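Local coordinates for GlcNAc-alpha-1,4-Gal-releasing endo-beta-galactosidase (Clostridium perfringens, PDB 1UPS), which probably hydrolyses internal beta-galactosidic bonds of glycans to release the disaccharide GlcNAc-alpha-1,4-Gal, and binds calcium, at residues 18-23 and 212-216; 52-57 and 85-89; 122-128 and 241-247; 308-312 and 355-359. Residue numbers count along the deposited sequence, not the author numbering.

Contact 1. Residues 18-23 and 212-216; sequences KDFPAN and SEYHI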
loop_
_atom_site.group_PDB
_atom_site.type_symbol
_atom_site.label_atom_id
_atom_site.label_comp_id
_atom_site.label_asym_id
_atom_site.label_seq_id
_atom_site.Cartn_x
_atom_site.Cartn_y
_atom_site.Cartn_z
ATOM N N LYS A 18 -18.812 -15.143 8.526
ATOM C CA LYS A 18 -17.383 -14.887 8.663
ATOM C C LYS A 18 -16.891 -13.790 7.712
ATOM O O LYS A 18 -15.723 -13.413 7.769
ATOM C CB LYS A 18 -16.574 -16.175 8.465
ATOM C CG LYS A 18 -16.595 -17.099 9.694
ATOM C CD LYS A 18 -15.938 -18.440 9.372
ATOM C CE LYS A 18 -16.108 -19.433 10.515
ATOM N NZ LYS A 18 -15.198 -20.606 10.333
ATOM N N ASP A 19 -17.775 -13.270 6.860
ATOM C CA ASP A 19 -17.435 -12.085 6.052
ATOM C C ASP A 19 -17.233 -10.910 6.998
ATOM O O ASP A 19 -17.941 -10.800 8.019
ATOM C CB ASP A 19 -18.586 -11.722 5.111
ATOM C CG ASP A 19 -18.803 -12.741 4.013
ATOM O OD1 ASP A 19 -17.833 -13.418 3.613
ATOM O OD2 ASP A 19 -19.924 -12.936 3.499
ATOM N N PHE A 20 -16.303 -10.019 6.666
ATOM C CA PHE A 20 -16.205 -8.754 7.375
ATOM C C PHE A 20 -17.328 -7.835 6.873
ATOM O O PHE A 20 -17.522 -7.706 5.671
ATOM C CB PHE A 20 -14.822 -8.098 7.181
ATOM C CG PHE A 20 -14.548 -6.987 8.154
ATOM C CD1 PHE A 20 -14.750 -5.662 7.791
ATOM C CD2 PHE A 20 -14.104 -7.266 9.448
ATOM C CE1 PHE A 20 -14.512 -4.616 8.697
ATOM C CE2 PHE A 20 -13.859 -6.233 10.364
ATOM C CZ PHE A 20 -14.066 -4.906 9.998
ATOM N N PRO A 21 -18.072 -7.197 7.775
ATOM C CA PRO A 21 -19.226 -6.385 7.359
ATOM C C PRO A 21 -18.846 -5.240 6.434
ATOM O O PRO A 21 -17.832 -4.605 6.648
ATOM C CB PRO A 21 -19.783 -5.813 8.682
ATOM C CG PRO A 21 -18.767 -6.104 9.724
ATOM C CD PRO A 21 -17.876 -7.201 9.234
ATOM N N ALA A 22 -19.670 -4.973 5.431
ATOM C CA ALA A 22 -19.464 -3.801 4.586
ATOM C C ALA A 22 -19.414 -2.508 5.420
ATOM O O ALA A 22 -20.221 -2.317 6.367
ATOM C CB ALA A 22 -20.572 -3.729 3.543
ATOM N N ASN A 23 -18.474 -1.625 5.084
ATOM C CA ASN A 23 -18.448 -0.275 5.658
ATOM C C ASN A 23 -19.639 0.572 5.170
ATOM O O ASN A 23 -20.240 0.259 4.137
ATOM C CB ASN A 23 -17.130 0.448 5.323
ATOM C CG ASN A 23 -15.979 0.034 6.237
ATOM O OD1 ASN A 23 -16.180 -0.355 7.398
ATOM N ND2 ASN A 23 -14.755 0.131 5.717
ATOM N N SER A 212 -12.219 -17.326 1.100
ATOM C CA SER A 212 -13.576 -17.835 1.361
ATOM C C SER A 212 -14.525 -16.793 1.959
ATOM O O SER A 212 -15.713 -17.088 2.218
ATOM C CB SER A 212 -13.531 -19.067 2.274
ATOM O OG SER A 212 -13.151 -18.701 3.591
ATOM N N GLU A 213 -13.999 -15.592 2.193
ATOM C CA GLU A 213 -14.729 -14.515 2.889
ATOM C C GLU A 213 -14.519 -13.158 2.201
ATOM O O GLU A 213 -13.464 -12.900 1.624
ATOM C CB GLU A 213 -14.212 -14.394 4.331
ATOM C CG GLU A 213 -14.390 -15.657 5.162
ATOM C CD GLU A 213 -13.490 -15.719 6.391
ATOM O OE1 GLU A 213 -13.566 -16.750 7.090
ATOM O OE2 GLU A 213 -12.715 -14.766 6.658
ATOM N N TYR A 214 -15.507 -12.271 2.310
ATOM C CA TYR A 214 -15.289 -10.884 1.923
ATOM C C TYR A 214 -14.481 -10.189 3.012
ATOM O O TYR A 214 -14.796 -10.333 4.216
ATOM C CB TYR A 214 -16.610 -10.144 1.753
ATOM C CG TYR A 214 -17.283 -10.477 0.453
ATOM C CD1 TYR A 214 -16.944 -9.797 -0.728
ATOM C CD2 TYR A 214 -18.237 -11.491 0.394
ATOM C CE1 TYR A 214 -17.595 -10.102 -1.949
ATOM C CE2 TYR A 214 -18.881 -11.808 -0.803
ATOM C CZ TYR A 214 -18.542 -11.123 -1.975
ATOM O OH TYR A 214 -19.185 -11.458 -3.155
ATOM N N HIS A 215 -13.452 -9.449 2.584
ATOM C CA HIS A 215 -12.698 -8.565 3.474
ATOM C C HIS A 215 -12.530 -7.203 2.827
ATOM O O HIS A 215 -12.782 -7.050 1.636
ATOM C CB HIS A 215 -11.361 -9.197 3.872
ATOM C CG HIS A 215 -11.544 -10.373 4.769
ATOM N ND1 HIS A 215 -11.629 -10.245 6.141
ATOM C CD2 HIS A 215 -11.781 -11.678 4.493
ATOM C CE1 HIS A 215 -11.855 -11.436 6.675
ATOM N NE2 HIS A 215 -11.958 -12.321 5.698
ATOM N N ILE A 216 -12.176 -6.206 3.632
ATOM C CA ILE A 216 -12.059 -4.843 3.145
ATOM C C ILE A 216 -10.575 -4.504 2.994
ATOM O O ILE A 216 -9.781 -4.688 3.928
ATOM C CB ILE A 216 -12.808 -3.830 4.105
ATOM C CG1 ILE A 216 -14.314 -4.159 4.162
ATOM C CG2 ILE A 216 -12.634 -2.407 3.624
ATOM C CD1 ILE A 216 -15.151 -3.219 5.071
#

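Contact 2. Residues 52-57 and 85-89; sequences YLPHWC and WCPEH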
loop_
_atom_site.group_PDB
_atom_site.type_symbol
_atom_site.label_atom_id
_atom_site.label_comp_id
_atom_site.label_asym_id
_atom_site.label_seq_id
_atom_site.Cartn_x
_atom_site.Cartn_y
_atom_site.Cartn_z
ATOM N N TYR A 52 -8.484 -4.655 -21.430
ATOM C CA TYR A 52 -7.235 -4.537 -20.699
ATOM C C TYR A 52 -6.218 -3.806 -21.600
ATOM O O TYR A 52 -5.861 -4.318 -22.657
ATOM C CB TYR A 52 -6.748 -5.952 -20.304
ATOM C CG TYR A 52 -5.457 -5.992 -19.493
ATOM C CD1 TYR A 52 -5.105 -4.940 -18.640
ATOM C CD2 TYR A 52 -4.600 -7.095 -19.573
ATOM C CE1 TYR A 52 -3.892 -4.980 -17.894
ATOM C CE2 TYR A 52 -3.405 -7.156 -18.833
ATOM C CZ TYR A 52 -3.062 -6.093 -18.001
ATOM O OH TYR A 52 -1.873 -6.151 -17.299
ATOM N N LEU A 53 -5.778 -2.605 -21.199
ATOM C CA LEU A 53 -4.735 -1.843 -21.945
ATOM C C LEU A 53 -4.771 -2.050 -23.476
ATOM O O LEU A 53 -3.765 -2.435 -24.084
ATOM C CB LEU A 53 -3.331 -2.142 -21.394
ATOM C CG LEU A 53 -3.146 -1.895 -19.891
ATOM C CD1 LEU A 53 -1.818 -2.495 -19.393
ATOM C CD2 LEU A 53 -3.226 -0.397 -19.563
ATOM N N PRO A 54 -5.928 -1.791 -24.094
ATOM C CA PRO A 54 -6.140 -2.168 -25.505
ATOM C C PRO A 54 -5.228 -1.453 -26.513
ATOM O O PRO A 54 -5.057 -1.962 -27.626
ATOM C CB PRO A 54 -7.615 -1.842 -25.742
ATOM C CG PRO A 54 -7.951 -0.771 -24.715
ATOM C CD PRO A 54 -7.124 -1.159 -23.501
ATOM N N HIS A 55 -4.629 -0.330 -26.125
ATOM C CA HIS A 55 -3.681 0.381 -27.000
ATOM C C HIS A 55 -2.407 -0.412 -27.324
ATOM O O HIS A 55 -1.704 -0.078 -28.296
ATOM C CB HIS A 55 -3.301 1.729 -26.389
ATOM C CG HIS A 55 -2.834 1.634 -24.972
ATOM N ND1 HIS A 55 -3.698 1.430 -23.920
ATOM C CD2 HIS A 55 -1.592 1.692 -24.436
ATOM C CE1 HIS A 55 -3.014 1.386 -22.790
ATOM N NE2 HIS A 55 -1.732 1.544 -23.073
ATOM N N TRP A 56 -2.093 -1.451 -26.540
ATOM C CA TRP A 56 -0.892 -2.258 -26.829
ATOM C C TRP A 56 -1.121 -3.325 -27.902
ATOM O O TRP A 56 -0.167 -3.878 -28.424
ATOM C CB TRP A 56 -0.294 -2.917 -25.576
ATOM C CG TRP A 56 0.150 -1.931 -24.526
ATOM C CD1 TRP A 56 -0.147 -1.967 -23.187
ATOM C CD2 TRP A 56 0.961 -0.764 -24.728
ATOM N NE1 TRP A 56 0.426 -0.894 -22.549
ATOM C CE2 TRP A 56 1.113 -0.136 -23.467
ATOM C CE3 TRP A 56 1.575 -0.175 -25.857
ATOM C CZ2 TRP A 56 1.829 1.060 -23.298
ATOM C CZ3 TRP A 56 2.311 1.006 -25.693
ATOM C CH2 TRP A 56 2.422 1.621 -24.410
ATOM N N CYS A 57 -2.375 -3.594 -28.248
ATOM C CA CYS A 57 -2.698 -4.782 -29.030
ATOM C C CYS A 57 -3.199 -4.404 -30.420
ATOM O O CYS A 57 -4.105 -3.578 -30.552
ATOM C CB CYS A 57 -3.744 -5.601 -28.277
ATOM S SG CYS A 57 -3.442 -5.661 -26.485
ATOM N N TRP A 85 -4.598 -12.239 -23.757
ATOM C CA TRP A 85 -5.170 -10.902 -23.946
ATOM C C TRP A 85 -4.441 -10.094 -25.033
ATOM O O TRP A 85 -5.057 -9.285 -25.721
ATOM C CB TRP A 85 -5.261 -10.131 -22.616
ATOM C CG TRP A 85 -3.952 -9.623 -22.138
ATOM C CD1 TRP A 85 -3.009 -10.311 -21.411
ATOM C CD2 TRP A 85 -3.414 -8.313 -22.356
ATOM N NE1 TRP A 85 -1.919 -9.504 -21.169
ATOM C CE2 TRP A 85 -2.141 -8.271 -21.732
ATOM C CE3 TRP A 85 -3.893 -7.154 -22.989
ATOM C CZ2 TRP A 85 -1.332 -7.125 -21.734
ATOM C CZ3 TRP A 85 -3.088 -6.010 -22.994
ATOM C CH2 TRP A 85 -1.814 -6.014 -22.377
ATOM N N CYS A 86 -3.148 -10.352 -25.226
ATOM C CA CYS A 86 -2.333 -9.539 -26.152
ATOM C C CYS A 86 -1.055 -10.326 -26.507
ATOM O O CYS A 86 0.020 -9.955 -26.027
ATOM C CB CYS A 86 -1.951 -8.240 -25.404
ATOM S SG CYS A 86 -1.660 -6.660 -26.275
ATOM N N PRO A 87 -1.166 -11.394 -27.305
ATOM C CA PRO A 87 -0.057 -12.356 -27.487
ATOM C C PRO A 87 1.236 -11.726 -28.027
ATOM O O PRO A 87 2.333 -12.215 -27.734
ATOM C CB PRO A 87 -0.604 -13.367 -28.502
ATOM C CG PRO A 87 -2.073 -13.130 -28.609
ATOM C CD PRO A 87 -2.363 -11.776 -28.085
ATOM N N GLU A 88 1.111 -10.650 -28.802
ATOM C CA GLU A 88 2.309 -10.058 -29.415
ATOM C C GLU A 88 3.196 -9.280 -28.428
ATOM O O GLU A 88 4.399 -9.095 -28.703
ATOM C CB GLU A 88 1.940 -9.228 -30.655
ATOM C CG GLU A 88 1.192 -7.953 -30.333
ATOM N N HIS A 89 2.620 -8.840 -27.302
ATOM C CA HIS A 89 3.368 -8.157 -26.225
ATOM C C HIS A 89 3.510 -8.948 -24.961
ATOM O O HIS A 89 4.513 -8.811 -24.256
ATOM C CB HIS A 89 2.776 -6.769 -25.873
ATOM C CG HIS A 89 2.941 -5.769 -26.971
ATOM N ND1 HIS A 89 4.172 -5.467 -27.516
ATOM C CD2 HIS A 89 2.028 -5.080 -27.695
ATOM C CE1 HIS A 89 4.014 -4.610 -28.509
ATOM N NE2 HIS A 89 2.722 -4.358 -28.638
#

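Contact 3. Residues 122-128 and 241-247; sequences RGYTTKY and SPDYEMG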
loop_
_atom_site.group_PDB
_atom_site.type_symbol
_atom_site.label_atom_id
_atom_site.label_comp_id
_atom_site.label_asym_id
_atom_site.label_seq_id
_atom_site.Cartn_x
_atom_site.Cartn_y
_atom_site.Cartn_z
ATOM N N ARG A 122 -11.865 9.088 -19.695
ATOM C CA ARG A 122 -11.550 8.991 -18.279
ATOM C C ARG A 122 -12.837 8.764 -17.499
ATOM O O ARG A 122 -13.631 9.706 -17.294
ATOM C CB ARG A 122 -10.820 10.253 -17.774
ATOM C CG ARG A 122 -9.588 10.644 -18.619
ATOM C CD ARG A 122 -9.015 11.993 -18.266
ATOM N NE ARG A 122 -8.201 12.018 -17.048
ATOM C CZ ARG A 122 -6.869 12.041 -17.036
ATOM N NH1 ARG A 122 -6.215 12.114 -15.882
ATOM N NH2 ARG A 122 -6.184 11.975 -18.182
ATOM N N GLY A 123 -13.048 7.512 -17.096
ATOM C CA GLY A 123 -14.166 7.134 -16.240
ATOM C C GLY A 123 -13.991 7.688 -14.840
ATOM O O GLY A 123 -14.894 8.354 -14.293
ATOM N N TYR A 124 -12.830 7.411 -14.250
ATOM C CA TYR A 124 -12.446 7.995 -12.972
ATOM C C TYR A 124 -10.934 8.064 -12.835
ATOM O O TYR A 124 -10.258 7.034 -12.756
ATOM C CB TYR A 124 -13.034 7.213 -11.784
ATOM C CG TYR A 124 -12.764 7.906 -10.456
ATOM C CD1 TYR A 124 -13.363 9.137 -10.161
ATOM C CD2 TYR A 124 -11.896 7.344 -9.508
ATOM C CE1 TYR A 124 -13.112 9.787 -8.952
ATOM C CE2 TYR A 124 -11.621 7.995 -8.299
ATOM C CZ TYR A 124 -12.246 9.215 -8.032
ATOM O OH TYR A 124 -12.006 9.867 -6.848
ATOM N N THR A 125 -10.410 9.283 -12.822
ATOM C CA THR A 125 -8.998 9.506 -12.547
ATOM C C THR A 125 -8.918 10.576 -11.468
ATOM O O THR A 125 -9.648 11.585 -11.530
ATOM C CB THR A 125 -8.254 10.009 -13.807
ATOM O OG1 THR A 125 -8.943 11.151 -14.331
ATOM C CG2 THR A 125 -8.319 8.964 -14.962
ATOM N N THR A 126 -8.023 10.398 -10.502
ATOM C CA THR A 126 -7.927 11.366 -9.405
ATOM C C THR A 126 -6.541 11.369 -8.756
ATOM O O THR A 126 -5.765 10.437 -8.965
ATOM C CB THR A 126 -9.068 11.094 -8.367
ATOM O OG1 THR A 126 -9.349 12.283 -7.604
ATOM C CG2 THR A 126 -8.626 10.088 -7.305
ATOM N N LYS A 127 -6.237 12.419 -7.989
ATOM C CA LYS A 127 -5.006 12.466 -7.197
ATOM C C LYS A 127 -5.380 12.601 -5.717
ATOM O O LYS A 127 -6.084 13.548 -5.335
ATOM C CB LYS A 127 -4.134 13.647 -7.656
ATOM C CG LYS A 127 -2.859 13.870 -6.827
ATOM C CD LYS A 127 -2.019 15.087 -7.307
ATOM C CE LYS A 127 -2.769 16.402 -7.170
ATOM N NZ LYS A 127 -2.062 17.522 -7.877
ATOM N N TYR A 128 -4.884 11.654 -4.907
ATOM C CA TYR A 128 -5.111 11.556 -3.451
ATOM C C TYR A 128 -6.502 11.070 -3.060
ATOM O O TYR A 128 -7.461 11.220 -3.819
ATOM C CB TYR A 128 -4.797 12.865 -2.708
ATOM C CG TYR A 128 -3.439 13.452 -3.056
ATOM C CD1 TYR A 128 -3.298 14.819 -3.304
ATOM C CD2 TYR A 128 -2.307 12.637 -3.145
ATOM C CE1 TYR A 128 -2.068 15.362 -3.624
ATOM C CE2 TYR A 128 -1.053 13.175 -3.475
ATOM C CZ TYR A 128 -0.949 14.540 -3.719
ATOM O OH TYR A 128 0.282 15.083 -4.040
ATOM N N SER A 241 4.781 9.295 -2.357
ATOM C CA SER A 241 3.540 9.045 -3.103
ATOM C C SER A 241 3.571 9.804 -4.412
ATOM O O SER A 241 4.228 10.853 -4.498
ATOM C CB SER A 241 2.306 9.477 -2.289
ATOM O OG SER A 241 2.131 10.892 -2.319
ATOM N N PRO A 242 2.869 9.285 -5.418
ATOM C CA PRO A 242 2.745 9.984 -6.699
ATOM C C PRO A 242 2.049 11.324 -6.546
ATOM O O PRO A 242 1.209 11.490 -5.658
ATOM C CB PRO A 242 1.907 9.030 -7.540
ATOM C CG PRO A 242 2.130 7.685 -6.891
ATOM C CD PRO A 242 2.147 7.991 -5.418
ATOM N N ASP A 243 2.412 12.285 -7.391
ATOM C CA ASP A 243 1.806 13.617 -7.302
ATOM C C ASP A 243 1.073 14.047 -8.583
ATOM O O ASP A 243 1.205 15.202 -9.062
ATOM C CB ASP A 243 2.848 14.645 -6.843
ATOM C CG ASP A 243 3.958 14.868 -7.859
ATOM O OD1 ASP A 243 4.179 14.011 -8.748
ATOM O OD2 ASP A 243 4.663 15.904 -7.843
ATOM N N TYR A 244 0.292 13.113 -9.127
ATOM C CA TYR A 244 -0.468 13.322 -10.364
ATOM C C TYR A 244 -1.653 12.377 -10.358
ATOM O O TYR A 244 -1.725 11.481 -9.516
ATOM C CB TYR A 244 0.392 13.054 -11.616
ATOM C CG TYR A 244 1.358 11.926 -11.440
ATOM C CD1 TYR A 244 0.943 10.593 -11.571
ATOM C CD2 TYR A 244 2.692 12.180 -11.113
ATOM C CE1 TYR A 244 1.846 9.543 -11.390
ATOM C CE2 TYR A 244 3.602 11.128 -10.935
ATOM C CZ TYR A 244 3.166 9.825 -11.079
ATOM O OH TYR A 244 4.044 8.788 -10.895
ATOM N N GLU A 245 -2.577 12.580 -11.287
ATOM C CA GLU A 245 -3.782 11.749 -11.344
ATOM C C GLU A 245 -3.426 10.336 -11.783
ATOM O O GLU A 245 -2.513 10.144 -12.583
ATOM C CB GLU A 245 -4.813 12.348 -12.302
ATOM C CG GLU A 245 -5.377 13.677 -11.811
ATOM C CD GLU A 245 -6.731 14.010 -12.407
ATOM O OE1 GLU A 245 -7.191 13.299 -13.318
ATOM O OE2 GLU A 245 -7.331 15.018 -11.966
ATOM N N MET A 246 -4.160 9.365 -11.243
ATOM C CA MET A 246 -3.967 7.950 -11.559
ATOM C C MET A 246 -5.301 7.328 -11.917
ATOM O O MET A 246 -6.357 7.753 -11.407
ATOM C CB MET A 246 -3.360 7.214 -10.355
ATOM C CG MET A 246 -1.941 7.693 -10.007
ATOM S SD MET A 246 -1.274 6.853 -8.541
ATOM C CE MET A 246 -0.464 5.408 -9.348
ATOM N N GLY A 247 -5.245 6.318 -12.791
ATOM C CA GLY A 247 -6.415 5.551 -13.181
ATOM C C GLY A 247 -6.385 4.206 -12.488
ATOM O O GLY A 247 -5.346 3.823 -11.954
HETATM O O HOH W 1 -8.613 6.039 -10.549
HETATM O O HOH W 2 2.638 13.534 -3.615
#

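Contact 4. Residues 308-312 and 355-359; sequences NNDKV and YIEHG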
loop_
_atom_site.group_PDB
_atom_site.type_symbol
_atom_site.label_atom_id
_atom_site.label_comp_id
_atom_site.label_asym_id
_atom_site.label_seq_id
_atom_site.Cartn_x
_atom_site.Cartn_y
_atom_site.Cartn_z
ATOM N N ASN A 308 22.530 15.123 30.207
ATOM C CA ASN A 308 23.690 14.338 30.656
ATOM C C ASN A 308 23.437 12.840 30.838
ATOM O O ASN A 308 23.940 12.215 31.781
ATOM C CB ASN A 308 24.326 14.956 31.905
ATOM C CG ASN A 308 25.048 16.238 31.598
ATOM O OD1 ASN A 308 26.044 16.244 30.865
ATOM N ND2 ASN A 308 24.548 17.344 32.141
ATOM N N ASN A 309 22.643 12.283 29.924
ATOM C CA ASN A 309 22.335 10.864 29.897
ATOM C C ASN A 309 22.534 10.382 28.464
ATOM O O ASN A 309 21.853 10.856 27.554
ATOM C CB ASN A 309 20.885 10.624 30.348
ATOM C CG ASN A 309 20.601 9.164 30.680
ATOM O OD1 ASN A 309 21.227 8.256 30.129
ATOM N ND2 ASN A 309 19.641 8.932 31.586
ATOM N N ASP A 310 23.482 9.467 28.261
ATOM C CA ASP A 310 23.750 8.961 26.913
ATOM C C ASP A 310 22.760 7.886 26.444
ATOM O O ASP A 310 22.850 7.414 25.315
ATOM C CB ASP A 310 25.206 8.495 26.757
ATOM C CG ASP A 310 25.562 7.318 27.648
ATOM O OD1 ASP A 310 26.751 6.894 27.606
ATOM O OD2 ASP A 310 24.754 6.747 28.421
ATOM N N LYS A 311 21.817 7.512 27.310
ATOM C CA LYS A 311 20.735 6.601 26.915
ATOM C C LYS A 311 19.472 7.402 26.616
ATOM O O LYS A 311 19.397 8.592 26.951
ATOM C CB LYS A 311 20.454 5.594 28.038
ATOM C CG LYS A 311 21.692 4.810 28.456
ATOM C CD LYS A 311 21.539 3.313 28.243
ATOM C CE LYS A 311 22.870 2.588 28.391
ATOM N NZ LYS A 311 23.617 3.024 29.604
ATOM N N VAL A 312 18.481 6.755 26.005
ATOM C CA VAL A 312 17.149 7.353 25.865
ATOM C C VAL A 312 16.284 6.799 27.003
ATOM O O VAL A 312 16.215 5.590 27.190
ATOM C CB VAL A 312 16.518 7.037 24.483
ATOM C CG1 VAL A 312 15.147 7.677 24.337
ATOM C CG2 VAL A 312 17.449 7.507 23.366
ATOM N N TYR A 355 21.905 -0.618 23.284
ATOM C CA TYR A 355 20.994 0.480 23.633
ATOM C C TYR A 355 20.876 1.490 22.513
ATOM O O TYR A 355 21.834 1.720 21.756
ATOM C CB TYR A 355 21.450 1.180 24.931
ATOM C CG TYR A 355 21.458 0.244 26.119
ATOM C CD1 TYR A 355 20.301 0.043 26.887
ATOM C CD2 TYR A 355 22.613 -0.468 26.457
ATOM C CE1 TYR A 355 20.304 -0.845 27.976
ATOM C CE2 TYR A 355 22.631 -1.354 27.530
ATOM C CZ TYR A 355 21.476 -1.543 28.289
ATOM O OH TYR A 355 21.502 -2.423 29.361
ATOM N N ILE A 356 19.700 2.106 22.394
ATOM C CA ILE A 356 19.516 3.182 21.426
ATOM C C ILE A 356 20.374 4.368 21.862
ATOM O O ILE A 356 20.333 4.774 23.031
ATOM C CB ILE A 356 18.021 3.608 21.333
ATOM C CG1 ILE A 356 17.138 2.430 20.902
ATOM C CG2 ILE A 356 17.858 4.789 20.354
ATOM C CD1 ILE A 356 17.412 1.933 19.469
ATOM N N GLU A 357 21.138 4.919 20.918
ATOM C CA GLU A 357 21.964 6.101 21.154
ATOM C C GLU A 357 21.258 7.337 20.602
ATOM O O GLU A 357 20.329 7.218 19.805
ATOM C CB GLU A 357 23.328 5.936 20.452
ATOM C CG GLU A 357 24.107 4.719 20.929
ATOM C CD GLU A 357 25.366 4.486 20.114
ATOM O OE1 GLU A 357 26.289 5.327 20.217
ATOM O OE2 GLU A 357 25.415 3.482 19.365
ATOM N N HIS A 358 21.695 8.520 21.023
ATOM C CA HIS A 358 21.180 9.766 20.452
ATOM C C HIS A 358 22.303 10.765 20.178
ATOM O O HIS A 358 23.103 11.068 21.065
ATOM C CB HIS A 358 20.108 10.417 21.346
ATOM C CG HIS A 358 20.532 10.616 22.770
ATOM N ND1 HIS A 358 21.105 11.786 23.216
ATOM C CD2 HIS A 358 20.456 9.799 23.852
ATOM C CE1 HIS A 358 21.373 11.683 24.506
ATOM N NE2 HIS A 358 20.991 10.487 24.918
ATOM N N GLY A 359 22.353 11.262 18.944
ATOM C CA GLY A 359 23.375 12.222 18.549
ATOM C C GLY A 359 23.026 12.949 17.271
ATOM O O GLY A 359 22.147 12.539 16.512
HETATM O O HOH W 3 23.874 8.485 22.905
HETATM O O HOH W 4 22.813 4.864 24.515
HETATM O O HOH W 5 18.926 4.047 25.302
#

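Contact 1. Residues 18-23 and 212-216
Asp19, m at chi1, reaches Tyr214, the residue just before strand 215-221, its OD1 accepting a hydrogen bond from Tyr214 N at 2.9 Å. One residue on, Phe20 N donates to Tyr214 O, again 2.9 Å, so Tyr214 is held at both backbone polar atoms while the two segments run in nearly the same direction, 22° apart. The t rotamer of Phe20 sets its ring edge against Ile216, CD1 to CD1 3.7 Å. Ile216, m at chi1 and t at chi2, brings its CD1 to within 3.4 Å of both Pro21 O and Asn23 ND2; the amide of Asn23 is itself bonded to Asn232 and Glu132. Glu213 and His215, both m at chi1, meet through His215 NE2 donating to Glu213 OE2 at 2.7 Å, and His215 ND1 goes on to Asp231. Lys18 lays its CB 3.4 Å from Glu213 OE1 before its extended chain leads away. Tyr214 is directed to the calcium side of the GH16 domain, where it touches Asp272, a calcium ligand, and bonds Ser73. Between these two segments, the chemistry implies that directional bonds to Tyr214 set the alignment and apolar packing on Ile216 completes it.

Contact 2. Residues 52-57 and 85-89
Residues 52-57 turn tightly through a 3-10 segment at 54-56, with Trp56 N bonded to Leu53 O (3.1 Å) and Cys57 N to Pro54 O (3.2 Å); Leu53 enters the turn with positive phi. Residues 85-89 lead into the short helix 87-90, Cys86 occupying its N-cap position and Cys86 O accepting from His89 N at 3.1 Å. No hydrogen bond joins the two segments. Their link is covalent: Cys57 SG to Cys86 SG, 2.1 Å, with chi3 of -115° and the CA atoms 5.6 Å apart. Trp85 has the largest buried area of any residue here. Its indole lies against Tyr52, the Tyr52 ring and the six-membered ring of Trp85 having centroids 4.1 Å apart and planes at an oblique 44°. Cys57 SG approaches Trp85 CZ3 to 3.5 Å, an oblique sulfur-aromatic contact, and Leu53 CB meets CZ3 of the same indole at 4.2 Å. Trp56 CB packs on Cys86 SG at 4.0 Å. Tyr52 also touches Ser95 and Ala97 of strand 94-99 and its hydroxyl bonds Tyr253, while Trp85 NE1 bonds Asp90. A disulfide flanked by the Trp85 indole thus ties a loop with a 3-10 turn to the start of helix 87-90, beside an outer strand of the GH16 beta-sandwich.

Contact 3. Residues 122-128 and 241-247
Glu245 OE1 collects the strongest polar contacts, a salt bridge with Arg122 NH1 at 3.0 Å and a hydrogen bond from Thr125 OG1, also 3.0 Å. Thr125 OG1 in turn accepts from Arg122 NE (2.9 Å), which closes a small network; Arg122 NH2 has further acidic partners in Asp155 and Glu120. Alongside, Thr126 and Met246 form a single antiparallel hydrogen-bonded pair, Met246 N to Thr126 O 3.0 Å and Thr126 N to Met246 O 3.3 Å. One water donates to both Tyr124 O (2.9 Å) and Met246 O (3.0 Å), and another joins Tyr128 OH (2.9 Å) to Ser241 OG (3.0 Å). Farther out, the aliphatic chain of Lys127 lies along the Asp243-Tyr244 backbone, CD 3.5 Å from Tyr244 N, and Tyr128 CE2 comes to 3.6 Å from Pro242 O. Met246 turns inward to Trp221 and Ile169. Such an isolated antiparallel bridge couples the start of strand 246-254, from one sheet, to the loop entering strand 129-136 of the other, within the two-sheet jelly-roll sandwich of family GH16.

Contact 4. Residues 308-312 and 355-359
One histidine nitrogen reaches two carbonyls of the same loop here: His358 NE2 donates to Asn309 O at 2.8 Å and, weakly, to Lys311 O at 3.2 Å. The setting is the C-terminal part of the chain, consistent with a ricin-type beta-trefoil domain, where strand 357-359, paired with 346-348, meets the loop before strand 313-315. His358 points at that loop in the p rotamer, and its ND1 hydrogen-bonds Glu345. The loop is shaped by an Asx turn, Asn309 OD1 accepting from Lys311 N at 3.0 Å; the two carbonyls that meet the imidazole belong to the residues at either end of this bond. Water fills the gap between the backbones. One water accepts from His358 N (2.9 Å) and donates to Asp310 O (2.8 Å); a second donates to Asp310 O (2.7 Å) and to Ile356 O (2.9 Å); a third accepts from Val312 N and donates to Ile356 O, both 2.8 Å. These solvent bridges fit a CA separation of 5.9 Å between Lys311 and Glu357. Val312 packs inward, CG2 at 3.8 Å from His358 CD2 and 4.1 Å from Ile356 CG2, next to Leu347. At the outer end Lys311 crosses the face of Tyr355, its NZ 4.9 Å from the ring centroid in a cation-pi contact and its CE closer still, 3.7 Å from that centroid.

Contacts 1, 2 and 3 all belong to the GH16 part of the chain, whereas contact 4 lies far off in the C-terminal part, its centre about 58 Å from that of contact 2. Contacts 1 and 3 involve opposite ends of linked elements: 212-216 opens strand 215-221, which pairs with strand 129-136, the one that follows 122-128. Contact 2 touches the sheet of contact 3 through strand 94-99, neighbour of 246-254. Contact 2 is the buried one, sulfur and aromatic rings without a cross-segment hydrogen bond; the other three are partly buried and add polar bonds to their packing: backbone and Asp side-chain bonds in 1, a backbone bridge and salt bridge in 3, water bridges, an imidazole and a cation-pi contact in 4.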